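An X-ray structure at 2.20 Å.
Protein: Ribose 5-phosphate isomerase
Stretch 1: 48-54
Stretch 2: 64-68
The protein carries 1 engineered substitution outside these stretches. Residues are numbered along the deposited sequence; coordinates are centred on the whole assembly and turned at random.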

ATOM      1  N   ASP A  48       5.733  22.069 -13.534  1.00 21.76           N
ATOM      2  CA  ASP A  48       5.681  23.517 -13.258  1.00 22.17           C
ATOM      3  C   ASP A  48       5.442  23.829 -11.783  1.00 21.93           C
ATOM      4  O   ASP A  48       6.021  24.765 -11.233  1.00 21.84           O
ATOM      5  CB  ASP A  48       4.573  24.197 -14.090  1.00 21.95           C
ATOM      6  CG  ASP A  48       4.823  24.131 -15.586  1.00 22.51           C
ATOM      7  OD1 ASP A  48       6.001  24.117 -16.020  1.00 22.80           O
ATOM      8  OD2 ASP A  48       3.824  24.092 -16.339  1.00 23.54           O
ATOM      9  N   PHE A  49       4.574  23.051 -11.146  1.00 21.92           N
ATOM     10  CA  PHE A  49       4.307  23.257  -9.722  1.00 21.69           C
ATOM     11  C   PHE A  49       5.295  22.510  -8.833  1.00 21.22           C
ATOM     12  O   PHE A  49       5.639  22.986  -7.759  1.00 21.02           O
ATOM     13  CB  PHE A  49       2.858  22.933  -9.394  1.00 22.04           C
ATOM     14  CG  PHE A  49       1.893  23.955  -9.920  1.00 22.99           C
ATOM     15  CD1 PHE A  49       1.593  25.093  -9.171  1.00 23.88           C
ATOM     16  CD2 PHE A  49       1.302  23.797 -11.172  1.00 24.69           C
ATOM     17  CE1 PHE A  49       0.703  26.054  -9.658  1.00 24.97           C
ATOM     18  CE2 PHE A  49       0.409  24.750 -11.671  1.00 25.05           C
ATOM     19  CZ  PHE A  49       0.105  25.880 -10.910  1.00 24.75           C
ATOM     20  N   ALA A  50       5.767  21.353  -9.294  1.00 21.18           N
ATOM     21  CA  ALA A  50       6.880  20.678  -8.628  1.00 21.12           C
ATOM     22  C   ALA A  50       8.073  21.633  -8.561  1.00 21.17           C
ATOM     23  O   ALA A  50       8.658  21.830  -7.494  1.00 20.87           O
ATOM     24  CB  ALA A  50       7.254  19.392  -9.353  1.00 20.68           C
ATOM     25  N   SER A  51       8.413  22.226  -9.709  1.00 21.56           N
ATOM     26  CA  SER A  51       9.514  23.195  -9.818  1.00 22.01           C
ATOM     27  C   SER A  51       9.278  24.373  -8.880  1.00 21.48           C
ATOM     28  O   SER A  51      10.163  24.759  -8.127  1.00 21.46           O
ATOM     29  CB  SER A  51       9.634  23.704 -11.259  1.00 22.20           C
ATOM     30  OG  SER A  51      10.676  24.662 -11.371  1.00 24.76           O
ATOM     31  N   ARG A  52       8.066  24.920  -8.918  1.00 21.48           N
ATOM     32  CA  ARG A  52       7.714  26.066  -8.084  1.00 21.88           C
ATOM     33  C   ARG A  52       7.992  25.819  -6.604  1.00 21.01           C
ATOM     34  O   ARG A  52       8.637  26.632  -5.950  1.00 21.29           O
ATOM     35  CB  ARG A  52       6.251  26.474  -8.290  1.00 22.15           C
ATOM     36  CG  ARG A  52       5.974  27.870  -7.793  1.00 24.27           C
ATOM     37  CD  ARG A  52       4.504  28.169  -7.748  1.00 28.54           C
ATOM     38  NE  ARG A  52       4.284  29.595  -7.506  1.00 33.13           N
ATOM     39  CZ  ARG A  52       3.095  30.196  -7.528  1.00 34.96           C
ATOM     40  NH1 ARG A  52       1.983  29.496  -7.777  1.00 34.05           N
ATOM     41  NH2 ARG A  52       3.021  31.505  -7.293  1.00 34.81           N
ATOM     42  N   VAL A  53       7.514  24.688  -6.090  1.00 20.03           N
ATOM     43  CA  VAL A  53       7.696  24.331  -4.681  1.00 18.60           C
ATOM     44  C   VAL A  53       9.135  23.900  -4.393  1.00 18.19           C
ATOM     45  O   VAL A  53       9.736  24.320  -3.406  1.00 18.18           O
ATOM     46  CB  VAL A  53       6.687  23.228  -4.269  1.00 18.60           C
ATOM     47  CG1 VAL A  53       7.046  22.613  -2.891  1.00 17.36           C
ATOM     48  CG2 VAL A  53       5.269  23.793  -4.305  1.00 17.14           C
ATOM     49  N   ALA A  54       9.684  23.064  -5.264  1.00 17.77           N
ATOM     50  CA  ALA A  54      11.072  22.624  -5.156  1.00 17.94           C
ATOM     51  C   ALA A  54      12.077  23.787  -5.053  1.00 17.99           C
ATOM     52  O   ALA A  54      12.981  23.750  -4.219  1.00 17.72           O
ATOM     53  CB  ALA A  54      11.419  21.730  -6.332  1.00 17.61           C
ATOM     54  N   PHE A  64       9.763  22.982   4.111  1.00 18.54           N
ATOM     55  CA  PHE A  64       9.216  21.743   3.577  1.00 17.52           C
ATOM     56  C   PHE A  64       8.345  21.981   2.352  1.00 17.12           C
ATOM     57  O   PHE A  64       7.780  23.062   2.170  1.00 17.15           O
ATOM     58  CB  PHE A  64       8.390  21.012   4.639  1.00 16.95           C
ATOM     59  CG  PHE A  64       9.190  20.474   5.793  1.00 16.21           C
ATOM     60  CD1 PHE A  64      10.090  19.426   5.616  1.00 16.35           C
ATOM     61  CD2 PHE A  64       9.004  20.984   7.081  1.00 15.77           C
ATOM     62  CE1 PHE A  64      10.813  18.910   6.690  1.00 14.95           C
ATOM     63  CE2 PHE A  64       9.712  20.481   8.155  1.00 14.97           C
ATOM     64  CZ  PHE A  64      10.619  19.426   7.963  1.00 16.52           C
ATOM     65  N   GLY A  65       8.233  20.953   1.515  1.00 16.27           N
ATOM     66  CA  GLY A  65       7.290  20.983   0.418  1.00 15.77           C
ATOM     67  C   GLY A  65       6.301  19.845   0.530  1.00 15.28           C
ATOM     68  O   GLY A  65       6.630  18.783   1.037  1.00 15.36           O
ATOM     69  N   VAL A  66       5.079  20.088   0.073  1.00 15.05           N
ATOM     70  CA  VAL A  66       4.092  19.043  -0.138  1.00 14.72           C
ATOM     71  C   VAL A  66       3.684  19.078  -1.608  1.00 14.67           C
ATOM     72  O   VAL A  66       3.284  20.128  -2.141  1.00 14.72           O
ATOM     73  CB  VAL A  66       2.849  19.212   0.776  1.00 15.10           C
ATOM     74  CG1 VAL A  66       1.762  18.183   0.420  1.00 14.53           C
ATOM     75  CG2 VAL A  66       3.247  19.086   2.252  1.00 14.48           C
ATOM     76  N   LEU A  67       3.821  17.943  -2.279  1.00 13.73           N
ATOM     77  CA  LEU A  67       3.375  17.854  -3.661  1.00 13.39           C
ATOM     78  C   LEU A  67       2.403  16.705  -3.782  1.00 14.08           C
ATOM     79  O   LEU A  67       2.723  15.574  -3.415  1.00 14.10           O
ATOM     80  CB  LEU A  67       4.553  17.698  -4.627  1.00 12.36           C
ATOM     81  CG  LEU A  67       5.489  18.911  -4.722  1.00 11.80           C
ATOM     82  CD1 LEU A  67       6.780  18.582  -5.520  1.00  8.08           C
ATOM     83  CD2 LEU A  67       4.766  20.139  -5.312  1.00  9.08           C
ATOM     84  N   ALA A  68       1.198  17.023  -4.242  1.00 14.89           N
ATOM     85  CA  ALA A  68       0.160  16.029  -4.440  1.00 15.66           C
ATOM     86  C   ALA A  68      -0.236  16.058  -5.895  1.00 15.98           C
ATOM     87  O   ALA A  68      -0.433  17.133  -6.469  1.00 16.55           O
ATOM     88  CB  ALA A  68      -1.048  16.324  -3.543  1.00 15.65           C
TER

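Packing of helix 48-54 against strand 64-68 in ribose 5-phosphate isomerase. The two elements run nearly antiparallel, with 169° between their N-to-C directions and a closest approach of 8.7 Å between axes. No hydrogen bond crosses between them; the contact is apolar and small, burying 194 Å² summed over both sides. The helix satisfies its own backbone, for example through Val 53 N to Phe 49 O at 3.0 Å and Ala 54 N to Ala 50 O at 2.7 Å. The contact itself is made by apolar side chains and a few backbone atoms.

Leu 67 is the main contributor from the strand. Its CA-to-CB bond points toward the helix, and its m,t rotamer (chi1 -67°, chi2 170°) sets CD1 against Ala 50 and CD2 among Phe 49 O, Ala 50 CA and Val 53. Leu 67 CD1 lies 3.8 Å from Ala 50 CA and 3.9 Å from Ala 50 CB. Leu 67 CD2 packs 3.8 Å from Val 53 CB and also comes within 3.9 Å of Phe 49 O, a van der Waals approach to a carbonyl already engaged by Val 53 N. The small side chain of Ala 50, directed sideways, leaves its own CA accessible to the leucine methyl; here the CA atoms of Ala 50 and Leu 67 are 6.7 Å apart.

Val 53 is the helix residue whose CA-to-CB bond points toward the strand. With chi1 at 168° (t), it directs CG1 at Gly 65, where Val 53 CG1 lies 3.7 Å from Gly 65 CA, while Val 53 CG2 lies 3.8 Å from Leu 67 CD2. The backbones are closer here, with 6.1 Å between the CA atoms of Val 53 and Gly 65. Glycine makes this fit possible: a CB on Gly 65 would point toward the helix and, in ideal position, sit 2.8 Å from Val 53 CG1, a clash. The valine methyl thus occupies space that a strand side chain would otherwise claim.

With the alternation of the strand, the CA-to-CB bonds of Phe 64 and Val 66 point away from the helix, Phe 64 with chi1 m (-68°), Val 66 with chi1 t (174°), so Val 66 meets the helix mainly through its backbone. On the helix, Phe 49 (chi1 -72°, m) starts sideways but its ring leads away, leaving its carbonyl oxygen as its close point of contact. Arg 52, nearly fully extended with chi1 to chi3 all t, likewise carries its end away from the strand, and its NH1 is hydrogen-bonded elsewhere in the structure. The CA-to-CB bond of Ser 51 points away.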